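PDB 2I6H: hypothetical protein Atu0120 from Agrobacterium tumefaciens, which is of unknown function but belongs to the DUF924 family of bacterial proteins, has an all-helical fold and crystallised as a two-chain assembly with bound calcium ions. Local coordinates for residues R71-W76 / M87-Q92; V127-R132 / Q156-L161; P138-E143 / Q149-L154. All blocks are in the same frame, centred on the assembly; numbering follows the deposited sequence. Where two conformers were deposited one is given.

Interaction 1: residues R71-W76 / M87-Q92; sequences RELDGW and MLLLDQ
Leu-89, on helix 80-97, meets Trp-76 and Leu-73 in the connection between helices 51-69 and 80-97 of an all-helical fold, where Trp-76 is in 3-10 conformation. All three residues are buried, and one methyl of Leu-89 makes both contacts. Its CD1 lies 3.9 Å from Trp-76 CZ3, the two side chains crossing at about a right angle, and 4.4 Å from Leu-73 CD1. Leu-89 CG stands opposite the carbonyl carbon (chi1 -68°), which sends CD1 to the loop. Leucine suits this buried place because its branched apolar end offers a methyl to both neighbours and needs no polar partner. Within the loop, Leu-73 CD1 sits over one face of the Trp-76 indole, 3.7 Å above its plane and toward the rim. Trp-76 N also donates to Leu-73 O (2.9 Å), closing the turn between them, and NE1 donates to Met-23 O. Ile-34 of helix 29-41 and Ala-64 of helix 51-69 also pack on Leu-89. The loop opens with a Schellman motif in which Arg-71 takes a positive phi of 67°. Its guanidinium grips the Asp-74 carboxylate side-on: NE reaches Asp-74 OD1 in the guanidinium plane at 3.0 Å, and NH2 reaches Asp-74 OD2 at 2.8 Å.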
loop_
_atom_site.group_PDB
_atom_site.type_symbol
_atom_site.label_atom_id
_atom_site.label_comp_id
_atom_site.label_asym_id
_atom_site.label_seq_id
_atom_site.Cartn_x
_atom_site.Cartn_y
_atom_site.Cartn_z
ATOM N N ARG A 71 -4.311 -24.399 20.009
ATOM C CA ARG A 71 -3.224 -25.303 19.511
ATOM C C ARG A 71 -3.789 -26.638 19.006
ATOM O O ARG A 71 -3.164 -27.710 19.163
ATOM C CB ARG A 71 -2.102 -25.512 20.581
ATOM C CG ARG A 71 -1.509 -24.178 21.103
ATOM C CD ARG A 71 -0.888 -23.367 19.944
ATOM N NE ARG A 71 0.242 -24.087 19.363
ATOM C CZ ARG A 71 1.498 -24.015 19.834
ATOM N NH1 ARG A 71 1.787 -23.230 20.870
ATOM N NH2 ARG A 71 2.475 -24.739 19.276
ATOM N N GLU A 72 -4.968 -26.580 18.395
ATOM C CA GLU A 72 -5.592 -27.781 17.805
ATOM C C GLU A 72 -5.235 -27.942 16.339
ATOM O O GLU A 72 -5.436 -29.039 15.763
ATOM C CB GLU A 72 -7.100 -27.739 17.972
ATOM C CG GLU A 72 -7.485 -27.908 19.456
ATOM C CD GLU A 72 -8.918 -27.616 19.772
ATOM O OE1 GLU A 72 -9.712 -27.242 18.871
ATOM O OE2 GLU A 72 -9.256 -27.777 20.967
ATOM N N LEU A 73 -4.702 -26.872 15.736
ATOM C CA LEU A 73 -4.446 -26.869 14.295
ATOM C C LEU A 73 -2.968 -26.754 13.922
ATOM O O LEU A 73 -2.654 -26.325 12.794
ATOM C CB LEU A 73 -5.243 -25.712 13.635
ATOM C CG LEU A 73 -6.753 -25.744 13.939
ATOM C CD1 LEU A 73 -7.403 -24.589 13.228
ATOM C CD2 LEU A 73 -7.353 -27.127 13.483
ATOM N N ASP A 74 -2.061 -27.144 14.842
ATOM C CA ASP A 74 -0.627 -27.034 14.579
ATOM C C ASP A 74 -0.228 -27.853 13.362
ATOM O O ASP A 74 0.763 -27.546 12.719
ATOM C CB ASP A 74 0.248 -27.511 15.766
ATOM C CG ASP A 74 0.164 -26.586 17.008
ATOM O OD1 ASP A 74 -0.771 -25.773 17.148
ATOM O OD2 ASP A 74 1.065 -26.713 17.881
ATOM N N GLY A 75 -0.978 -28.917 13.104
ATOM C CA GLY A 75 -0.768 -29.769 11.940
ATOM C C GLY A 75 -0.844 -29.016 10.617
ATOM O O GLY A 75 -0.335 -29.498 9.597
ATOM N N TRP A 76 -1.490 -27.847 10.618
ATOM C CA TRP A 76 -1.586 -27.030 9.391
ATOM C C TRP A 76 -0.228 -26.491 8.949
ATOM O O TRP A 76 -0.055 -26.054 7.802
ATOM C CB TRP A 76 -2.600 -25.878 9.577
ATOM C CG TRP A 76 -4.025 -26.351 9.656
ATOM C CD1 TRP A 76 -4.472 -27.653 9.837
ATOM C CD2 TRP A 76 -5.195 -25.533 9.584
ATOM N NE1 TRP A 76 -5.867 -27.677 9.892
ATOM C CE2 TRP A 76 -6.333 -26.391 9.730
ATOM C CE3 TRP A 76 -5.405 -24.160 9.415
ATOM C CZ2 TRP A 76 -7.647 -25.904 9.708
ATOM C CZ3 TRP A 76 -6.744 -23.679 9.387
ATOM C CH2 TRP A 76 -7.832 -24.557 9.524
HETATM N N MSE A 87 -2.076 -17.942 9.437
HETATM C CA MSE A 87 -1.745 -16.514 9.482
HETATM C C MSE A 87 -3.053 -15.703 9.496
HETATM O O MSE A 87 -3.217 -14.746 10.279
HETATM C CB MSE A 87 -0.955 -16.082 8.234
HETATM C CG MSE A 87 0.311 -16.788 7.969
HETATM SE SE MSE A 87 1.607 -16.518 9.471
HETATM C CE MSE A 87 1.310 -18.188 10.365
ATOM N N LEU A 88 -3.987 -16.106 8.643
ATOM C CA LEU A 88 -5.259 -15.390 8.479
ATOM C C LEU A 88 -6.073 -15.495 9.754
ATOM O O LEU A 88 -6.690 -14.508 10.205
ATOM C CB LEU A 88 -6.017 -15.950 7.289
ATOM C CG LEU A 88 -5.286 -15.725 5.969
ATOM C CD1 LEU A 88 -6.149 -16.363 4.859
ATOM C CD2 LEU A 88 -5.004 -14.245 5.683
ATOM N N LEU A 89 -6.047 -16.660 10.390
ATOM C CA LEU A 89 -6.769 -16.806 11.671
ATOM C C LEU A 89 -6.127 -16.086 12.873
ATOM O O LEU A 89 -6.846 -15.600 13.776
ATOM C CB LEU A 89 -6.857 -18.279 12.015
ATOM C CG LEU A 89 -7.765 -19.099 11.084
ATOM C CD1 LEU A 89 -7.651 -20.550 11.501
ATOM C CD2 LEU A 89 -9.265 -18.594 11.202
ATOM N N LEU A 90 -4.787 -16.042 12.909
ATOM C CA LEU A 90 -4.088 -15.608 14.135
ATOM C C LEU A 90 -3.523 -14.191 14.081
ATOM O O LEU A 90 -3.289 -13.577 15.137
ATOM C CB LEU A 90 -2.996 -16.597 14.540
ATOM C CG LEU A 90 -3.530 -17.997 14.889
ATOM C CD1 LEU A 90 -2.378 -18.939 15.040
ATOM C CD2 LEU A 90 -4.413 -17.951 16.185
ATOM N N ASP A 91 -3.364 -13.665 12.866
ATOM C CA ASP A 91 -2.888 -12.310 12.644
ATOM C C ASP A 91 -3.968 -11.390 12.056
ATOM O O ASP A 91 -4.099 -10.239 12.489
ATOM C CB ASP A 91 -1.640 -12.331 11.720
ATOM C CG ASP A 91 -1.076 -10.915 11.476
ATOM O OD1 ASP A 91 -0.394 -10.360 12.384
ATOM O OD2 ASP A 91 -1.361 -10.364 10.385
ATOM N N GLN A 92 -4.710 -11.879 11.062
ATOM C CA GLN A 92 -5.734 -11.034 10.429
ATOM C C GLN A 92 -7.078 -11.004 11.159
ATOM O O GLN A 92 -7.595 -9.914 11.499
ATOM C CB GLN A 92 -5.934 -11.440 8.968
ATOM C CG GLN A 92 -4.709 -11.167 8.120
ATOM C CD GLN A 92 -4.456 -9.694 8.004
ATOM O OE1 GLN A 92 -5.213 -8.986 7.353
ATOM N NE2 GLN A 92 -3.383 -9.202 8.675
#

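Interaction 2: residues V127-R132 / Q156-L161; sequences VSEDLR and QPLGGL
Leu-158 packs against Glu-129 and Arg-132 at the protein surface, joining the short helix 129-132 to the turn that precedes helix 160-176. The apolar part rests on one methyl: Leu-158 CD2 is 3.9 Å from Glu-129 CG and 4.2 Å from Arg-132 CB, so it touches the aliphatic stems of two charged residues. The Glu-129 and Leu-158 side chains run antiparallel, each passing the other, the glutamate being extended, with CG anti to its own N (chi1 -166°). That reach carries the carboxylate to the polar part of the contact, which is made through water. Two waters donate to Glu-129 OE2, each at 2.6 Å; one also donates to Leu-158 O at 2.9 Å and the other to Pro-157 O at 3.0 Å. Within 127-132, Arg-132 NH2 donates to Val-127 O at 2.8 Å and Glu-129 CA packs over the centre of one guanidinium face; NE donates outside the segment, to Asp-124 O. A long acid with an oily stem thus suits both needs, covering a leucine and accepting water. The chemistry implies a carboxylate that is probably ionised, its charge met by the two waters; a calcium ion about 4 Å away, too far for a direct bond, at most probably adds a favourable field.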
loop_
_atom_site.group_PDB
_atom_site.type_symbol
_atom_site.label_atom_id
_atom_site.label_comp_id
_atom_site.label_asym_id
_atom_site.label_seq_id
_atom_site.Cartn_x
_atom_site.Cartn_y
_atom_site.Cartn_z
ATOM N N VAL A 127 3.293 -19.938 -1.891
ATOM C CA VAL A 127 2.005 -19.283 -2.251
ATOM C C VAL A 127 2.275 -18.172 -3.283
ATOM O O VAL A 127 3.430 -17.774 -3.504
ATOM C CB VAL A 127 1.279 -18.737 -0.970
ATOM C CG1 VAL A 127 1.159 -19.852 0.100
ATOM C CG2 VAL A 127 2.026 -17.528 -0.396
ATOM N N SER A 128 1.219 -17.664 -3.911
ATOM C CA SER A 128 1.366 -16.598 -4.887
ATOM C C SER A 128 1.934 -15.323 -4.274
ATOM O O SER A 128 1.842 -15.064 -3.068
ATOM C CB SER A 128 0.026 -16.297 -5.567
ATOM O OG SER A 128 -0.875 -15.827 -4.593
ATOM N N GLU A 129 2.505 -14.511 -5.138
ATOM C CA GLU A 129 3.137 -13.286 -4.703
ATOM C C GLU A 129 2.160 -12.387 -3.929
ATOM O O GLU A 129 2.554 -11.826 -2.920
ATOM C CB GLU A 129 3.753 -12.552 -5.906
ATOM C CG GLU A 129 4.687 -11.461 -5.488
ATOM C CD GLU A 129 5.333 -10.731 -6.670
ATOM O OE1 GLU A 129 4.916 -10.970 -7.828
ATOM O OE2 GLU A 129 6.242 -9.914 -6.395
ATOM N N ASP A 130 0.899 -12.312 -4.382
ATOM C CA ASP A 130 -0.186 -11.512 -3.784
ATOM C C ASP A 130 -0.489 -11.897 -2.335
ATOM O O ASP A 130 -0.978 -11.084 -1.557
ATOM C CB ASP A 130 -1.485 -11.737 -4.578
ATOM C CG ASP A 130 -1.556 -10.913 -5.859
ATOM O OD1 ASP A 130 -0.679 -10.049 -6.046
ATOM O OD2 ASP A 130 -2.506 -11.103 -6.656
ATOM N N LEU A 131 -0.284 -13.185 -2.023
ATOM C CA LEU A 131 -0.618 -13.724 -0.685
ATOM C C LEU A 131 0.575 -13.807 0.256
ATOM O O LEU A 131 0.430 -14.035 1.451
ATOM C CB LEU A 131 -1.287 -15.096 -0.809
ATOM C CG LEU A 131 -2.666 -15.118 -1.501
ATOM C CD1 LEU A 131 -3.022 -16.554 -1.795
ATOM C CD2 LEU A 131 -3.767 -14.406 -0.663
ATOM N N ARG A 132 1.765 -13.665 -0.300
ATOM C CA ARG A 132 3.002 -13.816 0.476
ATOM C C ARG A 132 3.078 -12.916 1.717
ATOM O O ARG A 132 3.568 -13.341 2.782
ATOM C CB ARG A 132 4.150 -13.503 -0.495
ATOM C CG ARG A 132 5.464 -14.002 -0.103
ATOM C CD ARG A 132 6.325 -14.210 -1.407
ATOM N NE ARG A 132 5.876 -15.308 -2.278
ATOM C CZ ARG A 132 6.179 -15.415 -3.574
ATOM N NH1 ARG A 132 6.915 -14.478 -4.159
ATOM N NH2 ARG A 132 5.772 -16.442 -4.299
ATOM N N GLN A 156 11.308 -6.743 1.159
ATOM C CA GLN A 156 12.147 -6.112 0.131
ATOM C C GLN A 156 11.834 -6.662 -1.284
ATOM O O GLN A 156 11.580 -5.848 -2.212
ATOM C CB GLN A 156 13.650 -6.152 0.494
ATOM C CG GLN A 156 14.562 -5.322 -0.409
ATOM C CD GLN A 156 14.919 -3.933 0.137
ATOM O OE1 GLN A 156 14.725 -3.629 1.326
ATOM N NE2 GLN A 156 15.480 -3.086 -0.739
ATOM N N PRO A 157 11.835 -8.011 -1.471
ATOM C CA PRO A 157 11.470 -8.530 -2.812
ATOM C C PRO A 157 10.070 -8.169 -3.264
ATOM O O PRO A 157 9.837 -8.064 -4.465
ATOM C CB PRO A 157 11.515 -10.050 -2.658
ATOM C CG PRO A 157 12.158 -10.325 -1.336
ATOM C CD PRO A 157 12.220 -9.092 -0.527
ATOM N N LEU A 158 9.133 -8.006 -2.333
ATOM C CA LEU A 158 7.757 -7.619 -2.718
ATOM C C LEU A 158 7.748 -6.176 -3.219
ATOM O O LEU A 158 6.933 -5.820 -4.089
ATOM C CB LEU A 158 6.801 -7.754 -1.527
ATOM C CG LEU A 158 6.507 -9.163 -0.955
ATOM C CD1 LEU A 158 5.477 -9.085 0.169
ATOM C CD2 LEU A 158 5.987 -10.059 -2.056
ATOM N N GLY A 159 8.651 -5.375 -2.664
ATOM C CA GLY A 159 8.826 -3.962 -3.065
ATOM C C GLY A 159 7.618 -3.050 -2.881
ATOM O O GLY A 159 6.668 -3.365 -2.147
ATOM N N GLY A 160 7.679 -1.882 -3.551
ATOM C CA GLY A 160 6.586 -0.910 -3.552
ATOM C C GLY A 160 5.935 -0.677 -2.202
ATOM O O GLY A 160 6.613 -0.469 -1.175
ATOM N N LEU A 161 4.601 -0.709 -2.194
ATOM C CA LEU A 161 3.867 -0.399 -0.991
ATOM C C LEU A 161 4.053 -1.433 0.123
ATOM O O LEU A 161 3.943 -1.071 1.299
ATOM C CB LEU A 161 2.399 -0.172 -1.321
ATOM C CG LEU A 161 2.125 1.197 -1.972
ATOM C CD1 LEU A 161 0.890 1.044 -2.851
ATOM C CD2 LEU A 161 1.977 2.340 -0.898
HETATM O O HOH W 1 5.218 -7.816 -5.240
HETATM O O HOH W 2 8.509 -8.835 -7.024
#

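Interaction 3: residues P138-E143 / Q149-L154; sequences PFSHAE and QRACDL
Phe-139 leaves helix 137-140 toward helix 145-155, where its atoms meet Ala-151, Leu-154 and Arg-150 in turn. CB comes first, 3.8 Å from Ala-151 CB; the small alanine suits a place where the two backbones approach to 5.2 Å between the CA atoms of these residues. The Ala-151 CB also lies 3.5 Å from Ser-140 OG. Beyond CB the ring divides its contacts. On one side CD2 lies 4.0 Å from Leu-154 CD1, which approaches obliquely. The other side, CD1 and CE1, passes beneath Arg-150, whose CD stands over one face, 4.0 Å from the ring centroid and 22° off the normal, a CH-pi contact. The extended arginine chain, with CG anti to the backbone N (chi1 -169°), brings CD over the face and the guanidinium alongside CE1 and CZ. At the tip, CE1 and CZ of Phe-139 are each 3.4 Å from Arg-150 NH1, with ring and guanidinium planes 46° apart. The long arginine suits the site by combining an aliphatic cover with a charged end, whose NH1 is paired with Asp-116 in a salt bridge. Ala-115 and Ile-119 of helix 108-120 also touch the phenylalanine, so that Phe-139 packs against both helix 108-120 and helix 145-155.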
loop_
_atom_site.group_PDB
_atom_site.type_symbol
_atom_site.label_atom_id
_atom_site.label_comp_id
_atom_site.label_asym_id
_atom_site.label_seq_id
_atom_site.Cartn_x
_atom_site.Cartn_y
_atom_site.Cartn_z
ATOM N N PRO A 138 2.824 -10.753 10.607
ATOM C CA PRO A 138 3.063 -10.986 12.050
ATOM C C PRO A 138 4.372 -10.311 12.524
ATOM O O PRO A 138 4.441 -9.848 13.660
ATOM C CB PRO A 138 3.101 -12.522 12.175
ATOM C CG PRO A 138 2.183 -12.986 11.075
ATOM C CD PRO A 138 2.571 -12.024 9.901
ATOM N N PHE A 139 5.372 -10.222 11.645
ATOM C CA PHE A 139 6.639 -9.571 12.045
ATOM C C PHE A 139 6.443 -8.046 12.146
ATOM O O PHE A 139 6.936 -7.429 13.099
ATOM C CB PHE A 139 7.774 -9.986 11.115
ATOM C CG PHE A 139 8.014 -11.471 11.125
ATOM C CD1 PHE A 139 8.644 -12.058 12.230
ATOM C CD2 PHE A 139 7.548 -12.276 10.072
ATOM C CE1 PHE A 139 8.882 -13.469 12.269
ATOM C CE2 PHE A 139 7.757 -13.682 10.111
ATOM C CZ PHE A 139 8.424 -14.263 11.211
ATOM N N SER A 140 5.682 -7.461 11.219
ATOM C CA SER A 140 5.355 -6.033 11.291
ATOM C C SER A 140 4.532 -5.702 12.542
ATOM O O SER A 140 4.558 -4.574 13.048
ATOM C CB SER A 140 4.581 -5.618 10.037
ATOM O OG SER A 140 5.489 -5.456 8.959
ATOM N N HIS A 141 3.771 -6.681 13.026
ATOM C CA HIS A 141 2.868 -6.452 14.162
ATOM C C HIS A 141 3.501 -6.689 15.520
ATOM O O HIS A 141 2.883 -6.398 16.538
ATOM C CB HIS A 141 1.582 -7.304 14.004
ATOM C CG HIS A 141 0.755 -6.915 12.814
ATOM N ND1 HIS A 141 -0.017 -7.818 12.118
ATOM C CD2 HIS A 141 0.578 -5.714 12.204
ATOM C CE1 HIS A 141 -0.621 -7.193 11.114
ATOM N NE2 HIS A 141 -0.288 -5.915 11.148
ATOM N N ALA A 142 4.742 -7.156 15.534
ATOM C CA ALA A 142 5.444 -7.441 16.800
ATOM C C ALA A 142 6.172 -6.208 17.337
ATOM O O ALA A 142 6.824 -5.462 16.569
ATOM C CB ALA A 142 6.424 -8.613 16.604
ATOM N N GLU A 143 6.085 -6.002 18.655
ATOM C CA GLU A 143 6.794 -4.891 19.294
ATOM C C GLU A 143 8.204 -5.338 19.677
ATOM O O GLU A 143 8.501 -5.491 20.851
ATOM C CB GLU A 143 5.997 -4.392 20.504
ATOM C CG GLU A 143 4.670 -3.800 20.100
ATOM C CD GLU A 143 3.878 -3.192 21.267
ATOM O OE1 GLU A 143 3.848 -3.775 22.396
ATOM O OE2 GLU A 143 3.266 -2.129 21.045
ATOM N N GLN A 149 12.999 -5.742 11.697
ATOM C CA GLN A 149 14.063 -5.814 10.702
ATOM C C GLN A 149 13.814 -6.998 9.798
ATOM O O GLN A 149 14.002 -6.894 8.583
ATOM C CB GLN A 149 15.416 -5.888 11.403
ATOM C CG GLN A 149 15.618 -4.605 12.192
ATOM C CD GLN A 149 17.037 -4.390 12.526
ATOM O OE1 GLN A 149 17.856 -5.312 12.403
ATOM N NE2 GLN A 149 17.358 -3.182 12.984
ATOM N N ARG A 150 13.365 -8.102 10.385
ATOM C CA ARG A 150 13.000 -9.274 9.602
ATOM C C ARG A 150 11.850 -8.974 8.631
ATOM O O ARG A 150 11.917 -9.371 7.456
ATOM C CB ARG A 150 12.625 -10.434 10.505
ATOM C CG ARG A 150 12.496 -11.729 9.754
ATOM C CD ARG A 150 12.176 -12.884 10.695
ATOM N NE ARG A 150 12.246 -14.132 9.939
ATOM C CZ ARG A 150 11.961 -15.319 10.449
ATOM N NH1 ARG A 150 11.580 -15.424 11.706
ATOM N NH2 ARG A 150 12.080 -16.407 9.689
ATOM N N ALA A 151 10.831 -8.246 9.106
ATOM C CA ALA A 151 9.724 -7.825 8.230
ATOM C C ALA A 151 10.217 -7.019 7.036
ATOM O O ALA A 151 9.772 -7.267 5.905
ATOM C CB ALA A 151 8.687 -6.974 9.016
ATOM N N CYS A 152 11.111 -6.058 7.277
ATOM C CA CYS A 152 11.615 -5.235 6.162
ATOM C C CYS A 152 12.401 -6.099 5.140
ATOM O O CYS A 152 12.231 -5.944 3.921
ATOM C CB CYS A 152 12.407 -4.024 6.681
ATOM S SG CYS A 152 11.338 -2.873 7.591
ATOM N N ASP A 153 13.233 -7.027 5.627
ATOM C CA ASP A 153 13.985 -7.927 4.748
ATOM C C ASP A 153 13.043 -8.785 3.921
ATOM O O ASP A 153 13.234 -8.965 2.723
ATOM C CB ASP A 153 14.860 -8.865 5.588
ATOM C CG ASP A 153 16.063 -8.137 6.239
ATOM O OD1 ASP A 153 16.359 -6.987 5.860
ATOM O OD2 ASP A 153 16.671 -8.728 7.147
ATOM N N LEU A 154 12.011 -9.300 4.569
ATOM C CA LEU A 154 11.076 -10.175 3.868
ATOM C C LEU A 154 10.256 -9.427 2.822
ATOM O O LEU A 154 9.946 -9.990 1.766
ATOM C CB LEU A 154 10.154 -10.869 4.886
ATOM C CG LEU A 154 10.832 -11.950 5.742
ATOM C CD1 LEU A 154 9.909 -12.291 6.901
ATOM C CD2 LEU A 154 11.171 -13.183 4.883
#

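Interactions 1 and 3 are centred 18 Å apart yet touch directly. Asp-91 OD1 of helix 80-97 lies 2.6 Å from His-141 ND1, a probable hydrogen bond, and the selenium of Met-87 packs 3.9 Å from Pro-138 CG, so helix 80-97 joins the loop of interaction 1 to the helix pair of interaction 3. Interactions 2 and 3, with centres 14 Å apart, are related through the chain: helix 129-132 is followed by helix 137-140, and helix 145-155 by helix 160-176, so interaction 3 falls within the sequence span that interaction 2 bridges. A calcium ion lies about 4 Å from the Glu-129 side chain; for the side chains of Trp-76 and Ser-140 a bound calcium is no nearer than about 10 and about 13 Å.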